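Local coordinates for neuraminidase (Influenza A virus, PDB 4GDJ), which is a neuraminidase-like bat influenza ectodomain of the sialidase family, which may cleave terminal sialic acids but has a putative active site that has diverged from known neuraminidases, at residues A[204-209]-A[333-338]; A[21-26]-A[357-362]; A[103-108]-A[157-162]. All coordinates share one frame; numbering follows the deposited sequence.

Contact 1 of 3, residues A[204-209]-A[333-338]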
# COMPACT_ATOMS: atom_id res chain seq x y z
N THR A 204 1.55 -11.03 1.00
CA THR A 204 2.28 -12.13 1.59
C THR A 204 2.27 -13.34 0.66
O THR A 204 1.25 -13.68 0.09
CB THR A 204 1.73 -12.52 2.97
OG1 THR A 204 2.55 -13.54 3.55
CG2 THR A 204 0.31 -12.98 2.90
N ILE A 205 3.43 -13.97 0.55
CA ILE A 205 3.59 -15.25 -0.14
C ILE A 205 4.56 -16.10 0.67
O ILE A 205 5.65 -15.65 1.02
CB ILE A 205 4.14 -15.05 -1.54
CG1 ILE A 205 3.08 -14.39 -2.41
CG2 ILE A 205 4.55 -16.39 -2.13
CD1 ILE A 205 3.58 -14.06 -3.81
N ASN A 206 4.14 -17.31 1.02
CA ASN A 206 5.01 -18.26 1.72
C ASN A 206 5.47 -17.76 3.09
O ASN A 206 6.65 -17.86 3.44
CB ASN A 206 6.21 -18.61 0.86
CG ASN A 206 5.84 -19.51 -0.32
OD1 ASN A 206 4.88 -20.30 -0.25
ND2 ASN A 206 6.59 -19.40 -1.41
N ASN A 207 4.53 -17.25 3.86
CA ASN A 207 4.80 -16.59 5.15
C ASN A 207 5.99 -15.59 5.17
O ASN A 207 6.51 -15.27 6.24
CB ASN A 207 4.90 -17.62 6.29
CG ASN A 207 3.58 -18.34 6.55
OD1 ASN A 207 2.50 -17.87 6.16
ND2 ASN A 207 3.66 -19.48 7.22
N LEU A 208 6.37 -15.08 4.01
CA LEU A 208 7.13 -13.82 3.97
C LEU A 208 6.14 -12.69 3.73
O LEU A 208 5.15 -12.85 2.99
CB LEU A 208 8.13 -13.84 2.83
CG LEU A 208 9.58 -13.50 3.16
CD1 LEU A 208 10.08 -14.25 4.40
CD2 LEU A 208 10.43 -13.84 1.96
N ILE A 209 6.41 -11.54 4.31
CA ILE A 209 5.63 -10.38 3.97
C ILE A 209 6.47 -9.37 3.22
O ILE A 209 7.61 -9.06 3.60
CB ILE A 209 4.98 -9.77 5.23
CG1 ILE A 209 4.12 -10.83 5.90
CG2 ILE A 209 4.10 -8.59 4.83
CD1 ILE A 209 3.46 -10.40 7.17
N GLU A 333 -4.16 -23.10 -5.30
CA GLU A 333 -2.83 -23.70 -5.38
C GLU A 333 -1.72 -22.69 -5.06
O GLU A 333 -1.09 -22.76 -4.00
CB GLU A 333 -2.62 -24.31 -6.77
CG GLU A 333 -1.20 -24.83 -7.02
CD GLU A 333 -1.17 -26.30 -7.45
OE1 GLU A 333 -2.11 -27.05 -7.11
OE2 GLU A 333 -0.20 -26.70 -8.13
N CYS A 334 -1.46 -21.78 -6.00
CA CYS A 334 -0.56 -20.66 -5.76
C CYS A 334 -1.35 -19.57 -5.03
O CYS A 334 -2.57 -19.48 -5.16
CB CYS A 334 -0.02 -20.09 -7.08
SG CYS A 334 0.94 -21.26 -8.14
N GLN A 335 -0.68 -18.74 -4.25
CA GLN A 335 -1.37 -17.61 -3.60
C GLN A 335 -1.64 -16.50 -4.60
O GLN A 335 -0.77 -16.10 -5.35
CB GLN A 335 -0.55 -17.09 -2.43
CG GLN A 335 -0.53 -18.08 -1.26
CD GLN A 335 0.49 -17.71 -0.18
OE1 GLN A 335 1.67 -18.10 -0.26
NE2 GLN A 335 0.03 -16.97 0.84
N ARG A 336 -2.87 -16.01 -4.62
CA ARG A 336 -3.20 -14.87 -5.47
C ARG A 336 -2.68 -13.51 -4.97
O ARG A 336 -2.53 -13.27 -3.77
CB ARG A 336 -4.71 -14.80 -5.68
CG ARG A 336 -5.09 -15.15 -7.13
CD ARG A 336 -6.54 -15.55 -7.26
NE ARG A 336 -7.42 -14.44 -7.64
CZ ARG A 336 -8.62 -14.22 -7.09
NH1 ARG A 336 -9.08 -15.03 -6.14
NH2 ARG A 336 -9.36 -13.20 -7.50
N VAL A 337 -2.39 -12.64 -5.94
CA VAL A 337 -1.99 -11.26 -5.69
C VAL A 337 -2.71 -10.41 -6.70
O VAL A 337 -2.71 -10.73 -7.90
CB VAL A 337 -0.50 -11.01 -5.93
CG1 VAL A 337 -0.12 -9.63 -5.41
CG2 VAL A 337 0.31 -12.04 -5.24
N CYS A 338 -3.30 -9.33 -6.22
CA CYS A 338 -4.00 -8.37 -7.04
C CYS A 338 -3.56 -6.96 -6.70
O CYS A 338 -2.84 -6.76 -5.72
CB CYS A 338 -5.50 -8.48 -6.82
SG CYS A 338 -6.15 -10.15 -7.01
O HOH W 1 1.90 -16.30 3.11
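T204 meets Q335 through the backbone: its O lies 3.6 Å from Q335 NE2. Its hydroxyl works within the hairpin and through solvent, OG1 donating to L208 O (2.7 Å, from above the carbonyl plane) and accepting from water 1 at 2.9 Å. L208 O thereby takes two donors, since I205 N also bonds to it. This I205–L208 pair closes a two-residue β-hairpin between strands 200-205 and 208-214 of one propeller blade, with N206 and N207 at its tip, both at positive phi.

I205 touches the 333-338 loop at two places. Its CA is 3.4 Å from Q335 OE1, with the two side chains running past one another in opposite senses, and its CD1 reaches V337 CG2 at 4.1 Å, where the two side chains cross nearly perpendicularly. That pair forms the apolar part of the contact.

N206 supplies the direct hydrogen bond: its backbone N donates to Q335 OE1 at 2.9 Å, with an N-H...O angle of 160°. The C=O...N angle of 134° and the in-plane approach place the N-H on a lone pair of the amide oxygen. Q335 gets there because its chain is stretched out beyond CG (chi2 169°), carrying the amide across to the turn.

At N207 the backbone N donates to water 1 at 2.9 Å. The same water accepts from Q335 NE2 at 3.0 Å, so both ends of the Q335 amide are engaged, oxygen directly and nitrogen through solvent.

Only 195 Å² is buried in this surface contact, and its direct and water-mediated polar links both run through Q335: a donor on one side and an acceptor on the other probably fix how its amide is turned, and they tie the hairpin tip to the loop before strand 338-343.

Contact 2 of 3, residues A[21-26]-A[357-362]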
# COMPACT_ATOMS: atom_id res chain seq x y z
N TRP A 21 -1.49 -10.14 -15.81
CA TRP A 21 -2.45 -9.48 -14.92
C TRP A 21 -3.69 -9.28 -15.74
O TRP A 21 -3.56 -8.97 -16.90
CB TRP A 21 -1.93 -8.11 -14.55
CG TRP A 21 -0.65 -8.15 -13.82
CD1 TRP A 21 0.59 -8.10 -14.36
CD2 TRP A 21 -0.47 -8.28 -12.41
NE1 TRP A 21 1.54 -8.18 -13.38
CE2 TRP A 21 0.91 -8.28 -12.16
CE3 TRP A 21 -1.36 -8.37 -11.32
CZ2 TRP A 21 1.44 -8.37 -10.89
CZ3 TRP A 21 -0.82 -8.47 -10.04
CH2 TRP A 21 0.56 -8.47 -9.83
N VAL A 22 -4.87 -9.47 -15.16
CA VAL A 22 -6.10 -9.16 -15.87
C VAL A 22 -7.00 -8.29 -15.04
O VAL A 22 -7.01 -8.42 -13.83
CB VAL A 22 -6.88 -10.45 -16.26
CG1 VAL A 22 -6.05 -11.29 -17.25
CG2 VAL A 22 -7.28 -11.26 -15.06
N PRO A 23 -7.78 -7.42 -15.69
CA PRO A 23 -8.75 -6.63 -14.91
C PRO A 23 -9.86 -7.48 -14.36
O PRO A 23 -10.28 -8.46 -15.00
CB PRO A 23 -9.32 -5.63 -15.92
CG PRO A 23 -9.05 -6.26 -17.27
CD PRO A 23 -7.77 -7.05 -17.11
N THR A 24 -10.32 -7.12 -13.16
CA THR A 24 -11.33 -7.88 -12.45
C THR A 24 -12.40 -6.99 -11.84
O THR A 24 -13.40 -7.49 -11.35
CB THR A 24 -10.72 -8.66 -11.29
OG1 THR A 24 -10.15 -7.75 -10.36
CG2 THR A 24 -9.64 -9.63 -11.81
N HIS A 25 -12.19 -5.68 -11.85
CA HIS A 25 -13.27 -4.75 -11.52
C HIS A 25 -12.99 -3.37 -12.13
O HIS A 25 -11.90 -2.83 -11.97
CB HIS A 25 -13.46 -4.63 -10.00
CG HIS A 25 -14.51 -3.65 -9.61
ND1 HIS A 25 -15.84 -3.81 -9.95
CD2 HIS A 25 -14.43 -2.48 -8.93
CE1 HIS A 25 -16.53 -2.78 -9.50
NE2 HIS A 25 -15.70 -1.96 -8.87
N ARG A 26 -13.97 -2.81 -12.83
CA ARG A 26 -13.74 -1.61 -13.64
C ARG A 26 -14.28 -0.30 -13.04
O ARG A 26 -14.65 -0.23 -11.86
CB ARG A 26 -14.34 -1.82 -15.04
CG ARG A 26 -13.38 -2.45 -16.06
CD ARG A 26 -13.53 -3.98 -16.21
NE ARG A 26 -12.98 -4.42 -17.50
CZ ARG A 26 -12.92 -5.69 -17.92
NH1 ARG A 26 -13.36 -6.68 -17.16
NH2 ARG A 26 -12.41 -5.95 -19.11
N SER A 357 -9.85 0.87 -9.91
CA SER A 357 -9.93 -0.36 -10.68
C SER A 357 -9.05 -1.41 -10.03
O SER A 357 -8.13 -1.08 -9.26
CB SER A 357 -9.46 -0.10 -12.10
OG SER A 357 -10.42 0.68 -12.76
N THR A 358 -9.28 -2.67 -10.36
CA THR A 358 -8.53 -3.74 -9.75
C THR A 358 -8.12 -4.74 -10.83
O THR A 358 -8.83 -4.92 -11.84
CB THR A 358 -9.34 -4.45 -8.67
OG1 THR A 358 -10.49 -5.03 -9.26
CG2 THR A 358 -9.79 -3.45 -7.53
N PHE A 359 -6.96 -5.34 -10.62
CA PHE A 359 -6.35 -6.26 -11.55
C PHE A 359 -5.82 -7.41 -10.70
O PHE A 359 -5.42 -7.19 -9.56
CB PHE A 359 -5.21 -5.56 -12.28
CG PHE A 359 -5.67 -4.54 -13.26
CD1 PHE A 359 -6.06 -3.28 -12.82
CD2 PHE A 359 -5.72 -4.83 -14.61
CE1 PHE A 359 -6.49 -2.33 -13.72
CE2 PHE A 359 -6.15 -3.90 -15.51
CZ PHE A 359 -6.54 -2.65 -15.08
N CYS A 360 -5.86 -8.64 -11.21
CA CYS A 360 -5.28 -9.77 -10.51
C CYS A 360 -4.25 -10.50 -11.35
O CYS A 360 -4.30 -10.48 -12.58
CB CYS A 360 -6.36 -10.74 -10.04
SG CYS A 360 -7.36 -10.00 -8.71
N GLY A 361 -3.31 -11.12 -10.65
CA GLY A 361 -2.14 -11.72 -11.21
C GLY A 361 -2.55 -13.13 -11.66
O GLY A 361 -3.40 -13.75 -11.03
N ILE A 362 -2.00 -13.59 -12.77
CA ILE A 362 -2.23 -14.98 -13.23
C ILE A 362 -0.98 -15.77 -12.92
O ILE A 362 0.10 -15.45 -13.43
CB ILE A 362 -2.44 -15.04 -14.73
CG1 ILE A 362 -3.60 -14.14 -15.15
CG2 ILE A 362 -2.72 -16.48 -15.16
CD1 ILE A 362 -4.91 -14.64 -14.64
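T358 O is shared by two successive amides, T24 N at 3.0 Å and, more weakly, H25 N at 3.4 Å. Two residues facing one define a classic β-bulge, here in the antiparallel pairing of edge strand 20-25 with strand 355-362 in a propeller blade. The register evidence agrees: before the bulge, V22 and C360 form a hydrogen-bonded pair (V22 N to C360 O, 2.8 Å, in the carbonyl plane), and beyond it T358 N returns a bond to H25 O, one position out of step.

The bulge also brings two hydroxyls together. T24 OG1 and T358 OG1 are hydrogen-bonded at 3.0 Å, each lying between its own backbone N and carbonyl carbon (chi1 62° in both), while the side chains cross at about a right angle. T24 CG2 also packs against C360 SG, whose disulfide partner is C338.

The face bearing W21, P23 and F359 is apolar, with two aromatic rings. W21 lays its six-membered ring beside the bare backbone of G361, with CE3 3.4 Å from G361 N, and meets W278 and F339 edge-to-face. Nearby, P23 CB touches F359 CE2 at 3.6 Å.

Contact 3 of 3, residues A[103-108]-A[157-162]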
# COMPACT_ATOMS: atom_id res chain seq x y z
N SER A 103 -5.88 1.43 7.91
CA SER A 103 -5.52 0.13 7.38
C SER A 103 -6.60 -0.82 7.87
O SER A 103 -7.28 -0.54 8.85
CB SER A 103 -4.12 -0.28 7.83
OG SER A 103 -3.70 -1.47 7.20
N ALA A 104 -6.83 -1.90 7.14
CA ALA A 104 -7.81 -2.89 7.51
C ALA A 104 -7.42 -4.25 6.96
O ALA A 104 -6.88 -4.34 5.84
CB ALA A 104 -9.17 -2.50 6.98
N CYS A 105 -7.70 -5.30 7.71
CA CYS A 105 -7.44 -6.67 7.24
C CYS A 105 -8.28 -7.68 7.98
O CYS A 105 -8.65 -7.49 9.15
CB CYS A 105 -5.96 -7.01 7.35
SG CYS A 105 -5.23 -6.58 8.91
N PHE A 106 -8.64 -8.74 7.26
CA PHE A 106 -9.53 -9.77 7.77
C PHE A 106 -8.70 -11.00 8.12
O PHE A 106 -7.91 -11.46 7.31
CB PHE A 106 -10.57 -10.14 6.71
CG PHE A 106 -11.66 -11.03 7.23
CD1 PHE A 106 -12.65 -10.53 8.05
CD2 PHE A 106 -11.67 -12.39 6.91
CE1 PHE A 106 -13.65 -11.35 8.56
CE2 PHE A 106 -12.67 -13.22 7.41
CZ PHE A 106 -13.67 -12.70 8.23
N ASP A 107 -8.84 -11.55 9.32
CA ASP A 107 -7.90 -12.57 9.76
C ASP A 107 -8.48 -13.97 9.64
O ASP A 107 -7.91 -14.90 10.18
CB ASP A 107 -7.45 -12.33 11.22
CG ASP A 107 -8.57 -12.53 12.24
OD1 ASP A 107 -9.71 -12.88 11.83
OD2 ASP A 107 -8.30 -12.35 13.47
N GLY A 108 -9.63 -14.09 9.00
CA GLY A 108 -10.33 -15.36 8.89
C GLY A 108 -11.57 -15.40 9.76
O GLY A 108 -12.51 -16.15 9.49
N GLY A 157 -3.73 -15.75 12.09
CA GLY A 157 -4.32 -15.05 13.20
C GLY A 157 -3.53 -13.87 13.73
O GLY A 157 -4.05 -13.16 14.58
N SER A 158 -2.31 -13.65 13.25
CA SER A 158 -1.60 -12.40 13.56
C SER A 158 -1.67 -11.43 12.42
O SER A 158 -1.49 -11.81 11.27
CB SER A 158 -0.14 -12.64 13.87
OG SER A 158 -0.02 -13.38 15.05
N CYS A 159 -1.86 -10.16 12.73
CA CYS A 159 -1.92 -9.15 11.69
C CYS A 159 -0.79 -8.15 11.85
O CYS A 159 -0.46 -7.75 12.95
CB CYS A 159 -3.29 -8.47 11.71
SG CYS A 159 -4.67 -9.65 11.49
N PHE A 160 -0.20 -7.74 10.73
CA PHE A 160 0.99 -6.93 10.73
C PHE A 160 0.67 -5.67 9.96
O PHE A 160 0.05 -5.73 8.91
CB PHE A 160 2.13 -7.68 10.04
CG PHE A 160 2.51 -8.96 10.76
CD1 PHE A 160 1.84 -10.13 10.49
CD2 PHE A 160 3.49 -8.97 11.73
CE1 PHE A 160 2.16 -11.31 11.16
CE2 PHE A 160 3.81 -10.14 12.42
CZ PHE A 160 3.14 -11.31 12.13
N VAL A 161 1.10 -4.54 10.49
CA VAL A 161 0.85 -3.27 9.83
C VAL A 161 2.04 -2.39 10.05
O VAL A 161 2.64 -2.43 11.11
CB VAL A 161 -0.40 -2.57 10.42
CG1 VAL A 161 -0.22 -2.26 11.85
CG2 VAL A 161 -0.73 -1.32 9.67
N LEU A 162 2.36 -1.58 9.05
CA LEU A 162 3.43 -0.59 9.14
C LEU A 162 2.87 0.74 9.58
O LEU A 162 1.89 1.22 9.05
CB LEU A 162 4.07 -0.36 7.77
CG LEU A 162 5.45 -1.00 7.83
CD1 LEU A 162 5.17 -2.42 7.36
CD2 LEU A 162 6.54 -0.28 7.09
O HOH W 2 -5.98 -11.42 14.81
O HOH W 3 -5.03 -14.92 9.73
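C159, D107 and C105 meet at a single sulfur: C159 SG lies 3.9 Å from D107 CB and 4.0 Å from C105 SG. The contact joins two successive blades of the β-propeller, the first strand of one (101-106) facing strand 158-165 of the next. Their end-to-end directions are 167° apart, yet neither backbone hydrogen bonds nor β-bridges link the two segments, which meet through side chains and two waters; in the strand part the CA atoms of S103 and V161 are 7.6 Å apart.

The close cysteines are not bonded to each other. C105 SG is disulfide-linked to C152 and C159 SG to C154, so two separate bridges pack together, with C105 SG also 3.9 Å from C159 CB. C159 turns its sulfur beside its own backbone N (chi1 -58°), which aims it at the opposite strand.

D107 makes its polar links to G157 through solvent. Water 2 donates both to D107 OD2 at 2.8 Å and to G157 O at 2.6 Å. Water 3 donates to D107 O at 2.9 Å and accepts from G157 N, so side chain and backbone of D107 are each bridged to the same glycine, which sits at positive phi (79°). The carboxylate is held from its own blade as well: OD2 bonds Y129 OH, and OD1 accepts from L109 N, closing an Asx turn, and from K110 N. With both oxygens multiply bonded, rotation of the group is probably restricted.

Farther along, S103 directs its hydroxyl to S150 O, while the same OG rests 3.9 Å from V161 CG2.

From the N terminus, strand 20-25 opens the largest loop, closed by contact 2 about 330 residues later when 357-362 pairs with it; first and last strands thus share one blade and shut the propeller. Contacts 3 and 1 both nest inside. They lie in series: contact 3 closes between neighbouring blades before contact 1 joins the next blade's hairpin to the loop entering strand 338-343. Contacts 1 and 2 are joined covalently by C338–C360, where the loop of contact 1 runs into strand 338-343 beside strand 355-362. Contacts 1 and 3 touch where I209 CD1 packs 3.7 Å from F160 CD1, whereas contacts 2 and 3 stay about 14 Å apart at their nearest atoms.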